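Local coordinates for protein galactose-1-phosphate uridylyltransferase (Pyrobaculum aerophilum str. IM2, PDB 6K9Z) that probably transfers uridylyl groups between UDP-glucose and galactose 1-phosphate as a zinc-binding nucleotidyltransferase of the galactose-1-phosphate uridylyltransferase family, at residues Gln110-Glu114 with Ser213-Glu217; Trp200-Val204 with Thr301-Ile305; Pro246-His252 with His266-Met272. The protein carries 1 engineered substitution. All coordinates share one frame; numbering follows the deposited sequence.

Contact 1: residues Gln110-Glu114 with Ser213-Glu217; sequences QRKAE and SLLTE
A polar contact with a small apolar floor joins T216 to the C-terminal part of helix 96-114, where Q110, R111 and E114 receive it; T216 belongs to the short 3-10 turn 215-217 in the loop between strand 202-208 and helix 220-240. The helix belongs to the N-terminal half of the uridylyltransferase chain and the loop to the C-terminal half, so the contact links the two. T216 is gripped at three points. Its hydroxyl OG1 donates to the syn lone pair of E114 OE2 at 2.6 Å, the carboxylate arriving from the opposite direction on an extended chain. Its carbonyl O takes a hydrogen bond from R111 NH2 at 3.2 Å, with the donor tilted 25° from the carbonyl plane. Its methyl CG2 sits 3.5 Å from R111 CG, lies over one face of the R111 guanidinium toward the rim, and meets Q110 CG at 3.7 Å. A chi1 of 50° sets OG1 between the backbone N and the carbonyl carbon, which turns the hydroxyl to E114 and sets CG2 among the aliphatic parts of R111 and Q110, with E114 OE2 also close by. The Q110 amide closes the arrangement: Q110 NE2 donates to the anti side of the same E114 OE2, somewhat out of the carboxylate plane, at 3.0 Å, while Q110 OE1, 3.6 Å from L215 CB, accepts a hydrogen bond from Q253. Q253 also takes the backbone N-H of L215 through its OE1, and thus fastens both segments. L214 adds CD2 against Q110 NE2 at 3.8 Å. E114 OE2 therefore accepts two hydrogen bonds, which would be expected to favour the charged carboxylate and to fix its rotation, while Q110 has both ends of its amide engaged.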
# COMPACT_ATOMS: atom_id res chain seq x y z
N GLN A 110 -20.62 13.41 9.41
CA GLN A 110 -19.98 12.66 10.52
C GLN A 110 -20.83 12.78 11.78
O GLN A 110 -20.89 11.81 12.54
CB GLN A 110 -18.55 13.13 10.75
CG GLN A 110 -17.87 12.36 11.87
CD GLN A 110 -16.40 12.66 11.93
OE1 GLN A 110 -15.77 12.89 10.88
NE2 GLN A 110 -15.83 12.65 13.13
N ARG A 111 -21.43 13.95 12.03
CA ARG A 111 -22.24 14.11 13.27
C ARG A 111 -23.40 13.11 13.22
O ARG A 111 -23.77 12.57 14.27
CB ARG A 111 -22.68 15.56 13.46
CG ARG A 111 -21.62 16.41 14.14
CD ARG A 111 -22.04 17.78 14.64
NE ARG A 111 -20.82 18.56 14.68
CZ ARG A 111 -20.40 19.35 13.71
NH1 ARG A 111 -21.14 19.49 12.62
NH2 ARG A 111 -19.27 20.01 13.83
N LYS A 112 -23.96 12.91 12.02
CA LYS A 112 -25.07 11.95 11.82
C LYS A 112 -24.52 10.55 12.14
O LYS A 112 -25.20 9.79 12.90
CB LYS A 112 -25.68 12.15 10.43
CG LYS A 112 -26.75 11.15 10.01
CD LYS A 112 -27.93 11.74 9.24
CE LYS A 112 -29.03 10.70 8.97
NZ LYS A 112 -28.44 9.44 8.43
N ALA A 113 -23.33 10.22 11.64
CA ALA A 113 -22.72 8.88 11.86
C ALA A 113 -22.41 8.68 13.34
O ALA A 113 -22.48 7.54 13.83
CB ALA A 113 -21.48 8.70 11.01
N GLU A 114 -22.08 9.77 14.06
CA GLU A 114 -21.70 9.69 15.49
C GLU A 114 -22.94 9.27 16.32
O GLU A 114 -22.74 8.69 17.42
CB GLU A 114 -21.07 11.01 15.96
CG GLU A 114 -19.64 11.20 15.46
CD GLU A 114 -19.05 12.58 15.71
OE1 GLU A 114 -19.73 13.39 16.36
OE2 GLU A 114 -17.87 12.80 15.30
N SER A 213 -9.26 15.56 17.92
CA SER A 213 -9.20 14.16 17.43
C SER A 213 -10.36 13.80 16.49
O SER A 213 -10.21 12.74 15.80
CB SER A 213 -9.12 13.20 18.60
OG SER A 213 -10.14 13.45 19.54
N LEU A 214 -11.46 14.55 16.47
CA LEU A 214 -12.58 14.32 15.54
C LEU A 214 -12.78 15.58 14.72
O LEU A 214 -12.70 16.67 15.25
CB LEU A 214 -13.89 13.95 16.25
CG LEU A 214 -13.92 12.64 17.03
CD1 LEU A 214 -15.22 12.59 17.84
CD2 LEU A 214 -13.77 11.42 16.14
N LEU A 215 -13.11 15.39 13.43
CA LEU A 215 -13.44 16.50 12.52
C LEU A 215 -14.56 17.34 13.13
O LEU A 215 -14.65 18.56 12.88
CB LEU A 215 -13.85 15.89 11.17
CG LEU A 215 -14.13 16.89 10.05
CD1 LEU A 215 -12.86 17.55 9.58
CD2 LEU A 215 -14.83 16.18 8.90
N THR A 216 -15.46 16.69 13.86
CA THR A 216 -16.67 17.35 14.43
C THR A 216 -16.31 18.23 15.62
O THR A 216 -17.20 19.02 16.01
CB THR A 216 -17.71 16.28 14.78
OG1 THR A 216 -17.06 15.29 15.55
CG2 THR A 216 -18.27 15.64 13.52
N GLU A 217 -15.10 18.18 16.13
CA GLU A 217 -14.66 19.09 17.21
C GLU A 217 -14.24 20.42 16.62
O GLU A 217 -14.06 21.37 17.43
CB GLU A 217 -13.46 18.56 17.96
CG GLU A 217 -13.76 17.40 18.88
CD GLU A 217 -12.46 16.90 19.46
OE1 GLU A 217 -11.70 16.30 18.71
OE2 GLU A 217 -12.15 17.21 20.64

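Contact 2: residues Trp200-Val204 with Thr301-Ile305; sequences WPHEV and TAARI
Strand 202-204 and helix 301-305 run nearly perpendicular, at 82°, with their axes 9.3 Å apart at closest approach, so that H202 and V204 meet T301, R304 and I305 on one side of the helix. The polar link is a fairly straight hydrogen bond from R304 NH1 to H202 NE2, 2.9 Å long. The donor stands slightly out of the imidazole plane, whereas NE2 lies close to the guanidinium plane; the two flat groups are turned 48° against each other. The arginine chain bends at chi3 (66°), which swings the guanidinium back to the imidazole edge. Beside this bond the ring makes apolar contacts: H202 CD2 is 3.7 Å from T301 CG2, and I305 CG1 comes to the ring edge near its plane. T301 CG2 also touches P201 O at 3.6 Å. Further along, V204 CG2 and I305 CD1 reach toward each other tip to tip at 3.8 Å, and both side chains pack on V184 of strand 183-186. Helix 220-240 adds L237 and V240 beside H202, so the imidazole is wedged between two helices. H202 NE2 accepts from R304, so it is probably unprotonated; with ND1 making a weak hydrogen bond to Y273 O, this is consistent with a neutral ring carrying its proton on ND1.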
# COMPACT_ATOMS: atom_id res chain seq x y z
N TRP A 200 6.10 8.75 0.74
CA TRP A 200 5.68 9.02 -0.66
C TRP A 200 6.46 10.23 -1.20
O TRP A 200 7.01 11.02 -0.43
CB TRP A 200 4.14 9.13 -0.72
CG TRP A 200 3.51 7.89 -0.17
CD1 TRP A 200 2.88 7.73 1.04
CD2 TRP A 200 3.51 6.59 -0.79
NE1 TRP A 200 2.50 6.42 1.20
CE2 TRP A 200 2.85 5.71 0.09
CE3 TRP A 200 4.00 6.10 -2.01
CZ2 TRP A 200 2.69 4.36 -0.19
CZ3 TRP A 200 3.82 4.75 -2.30
CH2 TRP A 200 3.22 3.90 -1.37
N PRO A 201 6.58 10.37 -2.53
CA PRO A 201 7.56 11.29 -3.14
C PRO A 201 7.27 12.75 -2.78
O PRO A 201 8.23 13.48 -2.64
CB PRO A 201 7.39 11.10 -4.65
CG PRO A 201 6.67 9.79 -4.80
CD PRO A 201 5.92 9.52 -3.53
N HIS A 202 6.00 13.15 -2.62
CA HIS A 202 5.66 14.49 -2.08
C HIS A 202 4.62 14.35 -0.98
O HIS A 202 3.40 14.57 -1.31
CB HIS A 202 5.12 15.42 -3.16
CG HIS A 202 6.18 15.85 -4.12
ND1 HIS A 202 6.52 15.09 -5.25
CD2 HIS A 202 7.00 16.91 -4.12
CE1 HIS A 202 7.50 15.73 -5.90
NE2 HIS A 202 7.81 16.85 -5.23
N GLU A 203 5.04 14.21 0.27
CA GLU A 203 4.07 13.85 1.33
C GLU A 203 3.98 15.03 2.30
O GLU A 203 5.01 15.52 2.74
CB GLU A 203 4.48 12.54 2.01
CG GLU A 203 3.53 12.18 3.16
CD GLU A 203 3.72 10.74 3.62
OE1 GLU A 203 4.56 10.04 3.02
OE2 GLU A 203 3.06 10.36 4.62
N VAL A 204 2.76 15.50 2.51
CA VAL A 204 2.49 16.63 3.43
C VAL A 204 1.40 16.21 4.39
O VAL A 204 0.35 15.66 3.95
CB VAL A 204 2.14 17.90 2.63
CG1 VAL A 204 1.86 19.05 3.62
CG2 VAL A 204 3.19 18.32 1.65
N THR A 301 12.66 17.83 -0.06
CA THR A 301 11.29 17.87 -0.64
C THR A 301 10.47 18.98 0.04
O THR A 301 9.81 19.75 -0.68
CB THR A 301 10.67 16.47 -0.67
OG1 THR A 301 11.51 15.68 -1.54
CG2 THR A 301 9.25 16.56 -1.17
N ALA A 302 10.52 19.11 1.36
CA ALA A 302 9.86 20.25 2.04
C ALA A 302 10.33 21.59 1.44
O ALA A 302 9.49 22.48 1.23
CB ALA A 302 10.14 20.15 3.50
N ALA A 303 11.63 21.78 1.22
CA ALA A 303 12.17 23.08 0.73
C ALA A 303 11.55 23.37 -0.65
O ALA A 303 11.17 24.54 -0.94
CB ALA A 303 13.68 23.05 0.66
N ARG A 304 11.49 22.34 -1.50
CA ARG A 304 10.96 22.49 -2.89
C ARG A 304 9.46 22.79 -2.88
O ARG A 304 8.98 23.69 -3.62
CB ARG A 304 11.20 21.23 -3.72
CG ARG A 304 12.64 21.08 -4.16
CD ARG A 304 12.77 19.75 -4.88
NE ARG A 304 12.05 19.62 -6.17
CZ ARG A 304 10.94 18.88 -6.41
NH1 ARG A 304 10.35 18.18 -5.44
NH2 ARG A 304 10.43 18.85 -7.65
N ILE A 305 8.71 22.08 -2.04
CA ILE A 305 7.24 22.32 -1.91
C ILE A 305 7.05 23.75 -1.42
O ILE A 305 6.22 24.47 -1.98
CB ILE A 305 6.58 21.29 -0.98
CG1 ILE A 305 6.66 19.89 -1.58
CG2 ILE A 305 5.14 21.68 -0.64
CD1 ILE A 305 6.11 18.84 -0.70

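Contact 3: residues Pro246-His252 with His266-Met272. With FE (Fe (III) ion), chain E.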
# COMPACT_ATOMS: atom_id res chain seq x y z
N PRO A 246 -0.88 13.77 -9.64
CA PRO A 246 -1.88 12.91 -9.01
C PRO A 246 -1.54 12.82 -7.53
O PRO A 246 -0.35 12.79 -7.10
CB PRO A 246 -1.75 11.56 -9.72
CG PRO A 246 -0.34 11.61 -10.31
CD PRO A 246 -0.02 13.06 -10.59
N TYR A 247 -2.58 12.71 -6.71
CA TYR A 247 -2.34 12.57 -5.26
C TYR A 247 -3.50 11.82 -4.61
O TYR A 247 -4.62 11.68 -5.20
CB TYR A 247 -2.16 13.93 -4.57
CG TYR A 247 -3.39 14.80 -4.56
CD1 TYR A 247 -4.34 14.63 -3.59
CD2 TYR A 247 -3.59 15.75 -5.53
CE1 TYR A 247 -5.50 15.38 -3.56
CE2 TYR A 247 -4.75 16.52 -5.52
CZ TYR A 247 -5.71 16.31 -4.55
OH TYR A 247 -6.88 17.01 -4.55
N ILE A 248 -3.20 11.41 -3.38
CA ILE A 248 -4.12 10.74 -2.45
C ILE A 248 -4.20 11.63 -1.23
O ILE A 248 -3.16 12.09 -0.77
CB ILE A 248 -3.60 9.36 -2.10
CG1 ILE A 248 -3.64 8.47 -3.35
CG2 ILE A 248 -4.33 8.79 -0.92
CD1 ILE A 248 -2.53 7.48 -3.42
N MET A 249 -5.40 11.84 -0.73
CA MET A 249 -5.58 12.52 0.58
C MET A 249 -6.47 11.68 1.49
O MET A 249 -7.45 11.12 1.00
CB MET A 249 -6.21 13.89 0.38
CG MET A 249 -6.46 14.57 1.71
SD MET A 249 -6.73 16.35 1.47
CE MET A 249 -8.42 16.28 0.90
N VAL A 250 -6.07 11.53 2.75
CA VAL A 250 -6.85 10.74 3.72
C VAL A 250 -6.86 11.53 5.03
O VAL A 250 -5.89 12.13 5.39
CB VAL A 250 -6.29 9.31 3.87
CG1 VAL A 250 -4.88 9.30 4.39
CG2 VAL A 250 -7.20 8.39 4.67
N LEU A 251 -7.99 11.47 5.69
CA LEU A 251 -8.19 12.03 7.05
C LEU A 251 -7.98 10.92 8.08
O LEU A 251 -8.78 9.99 8.11
CB LEU A 251 -9.59 12.61 7.18
CG LEU A 251 -9.98 13.08 8.59
CD1 LEU A 251 -8.92 14.05 9.10
CD2 LEU A 251 -11.36 13.73 8.57
N HIS A 252 -6.96 11.04 8.90
CA HIS A 252 -6.68 10.14 10.04
C HIS A 252 -7.28 10.84 11.26
O HIS A 252 -6.75 11.88 11.65
CB HIS A 252 -5.17 9.95 10.15
CG HIS A 252 -4.64 9.00 9.14
ND1 HIS A 252 -3.29 8.67 9.09
CD2 HIS A 252 -5.28 8.26 8.22
CE1 HIS A 252 -3.13 7.77 8.13
NE2 HIS A 252 -4.31 7.49 7.55
N HIS A 266 -5.37 14.44 11.58
CA HIS A 266 -4.46 15.07 10.58
C HIS A 266 -4.90 14.59 9.20
O HIS A 266 -5.40 13.42 9.11
CB HIS A 266 -2.99 14.74 10.87
CG HIS A 266 -2.74 13.28 11.17
ND1 HIS A 266 -3.05 12.69 12.40
CD2 HIS A 266 -2.19 12.31 10.42
CE1 HIS A 266 -2.71 11.41 12.37
NE2 HIS A 266 -2.12 11.16 11.21
N PHE A 267 -4.70 15.42 8.18
CA PHE A 267 -4.81 15.02 6.77
C PHE A 267 -3.43 14.55 6.30
O PHE A 267 -2.44 15.25 6.59
CB PHE A 267 -5.37 16.13 5.91
CG PHE A 267 -6.81 16.46 6.20
CD1 PHE A 267 -7.13 17.29 7.27
CD2 PHE A 267 -7.82 15.93 5.43
CE1 PHE A 267 -8.46 17.63 7.52
CE2 PHE A 267 -9.13 16.30 5.66
CZ PHE A 267 -9.46 17.06 6.75
N GLU A 268 -3.38 13.38 5.65
CA GLU A 268 -2.14 12.96 4.95
C GLU A 268 -2.40 13.15 3.46
O GLU A 268 -3.42 12.66 2.94
CB GLU A 268 -1.69 11.56 5.34
CG GLU A 268 -1.51 11.34 6.82
CD GLU A 268 -0.85 10.05 7.22
OE1 GLU A 268 -0.37 9.99 8.36
OE2 GLU A 268 -0.88 9.11 6.40
N ILE A 269 -1.45 13.78 2.78
CA ILE A 269 -1.50 13.93 1.32
C ILE A 269 -0.25 13.26 0.74
O ILE A 269 0.88 13.64 1.13
CB ILE A 269 -1.59 15.42 0.95
CG1 ILE A 269 -2.83 16.12 1.46
CG2 ILE A 269 -1.50 15.57 -0.55
CD1 ILE A 269 -2.66 17.64 1.51
N TYR A 270 -0.46 12.35 -0.21
CA TYR A 270 0.60 11.59 -0.92
C TYR A 270 0.58 12.07 -2.35
O TYR A 270 -0.26 11.64 -3.07
CB TYR A 270 0.36 10.09 -0.82
CG TYR A 270 -0.03 9.55 0.52
CD1 TYR A 270 0.44 10.06 1.71
CD2 TYR A 270 -0.84 8.43 0.57
CE1 TYR A 270 0.12 9.49 2.93
CE2 TYR A 270 -1.22 7.85 1.77
CZ TYR A 270 -0.76 8.41 2.97
OH TYR A 270 -1.15 7.83 4.14
N GLY A 271 1.47 13.01 -2.70
CA GLY A 271 1.71 13.39 -4.10
C GLY A 271 2.56 12.35 -4.77
O GLY A 271 3.64 12.00 -4.20
N MET A 272 2.11 11.85 -5.92
CA MET A 272 2.64 10.56 -6.42
C MET A 272 3.64 10.77 -7.56
O MET A 272 4.07 9.79 -8.14
CB MET A 272 1.52 9.59 -6.79
CG MET A 272 0.64 9.23 -5.60
SD MET A 272 1.65 8.40 -4.31
CE MET A 272 1.75 6.78 -5.04
FE FE E . -1.46 9.29 10.22
O HOH W 1 0.60 9.58 11.03
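Backbone pairing unites strands 247-252 and 266-271, which lie antiparallel in the middle of the large sheet, I248 opposite Y270, V250 opposite E268 and H252 opposite H266 as hydrogen-bonded pairs. Six bonds join these pairs, and M272 N to P246 O (2.9 Å) carries the ladder one step past the strand ends. Between them, at the non-hydrogen-bonded positions, the CA-H groups of M249 and I269 approach E268 O and I248 O.

Apolar contacts fill the face that carries M249, L251, F267 and I269; M249, F267 and I269 of this face pack on helix 220-240. L251 CD1 rests over the centre of the F267 ring, 3.9 Å from its centroid, in a CH-pi contact. M249 SD makes an oblique Met-aromatic contact with F267 and lies 3.9 Å from I269 CG1. On the other face, I248 CG2 meets Y270 CD2 at 3.8 Å.

Metal bonds gather at the end of that second face. The iron ion is held by H252 ND1 at 2.2 Å, H266 NE2 at 2.2 Å and E268 OE1 at 2.3 Å, with a water; E156 completes the site. H266 takes chi1 47°, which lays its ring against H252: CB of H252 sits over one imidazole face, and the two ring planes stand 86° apart. Second-shell bonds orient the ligands. Y270 OH donates to E268 OE2 at 2.6 Å, H266 ND1 bonds to H264 O, and H252 NE2 to G288 O of the second subunit, whose helix thus borders the site. With one oxygen of E268 on iron and the other held by a tyrosine hydroxyl, the carboxylate is fixed in rotation, and each histidine has one nitrogen on the metal and the other on a carbonyl.

Contact 3 is the central member, its centre about 5 Å from that of the chain, and the other two flank it on opposite sides of that point. Contact 2 continues its sheet: strand 202-208 neighbours 266-271, with V204 O 2.9 Å from I269 N, and the W200 ring lies against Y270. Contact 1 is joined to it more lightly, where L215 CB meets L251 CD2 at 4.2 Å. Contacts 1 and 2 do not touch, their centres about 29 Å apart. The iron belongs to contact 3; the side chain of V204 lies about 12 Å from the bound iron ion, and the side chain of L214 about 14 Å from it. The side chains of I248 and P201 each lie about 11 Å from a bound UDP.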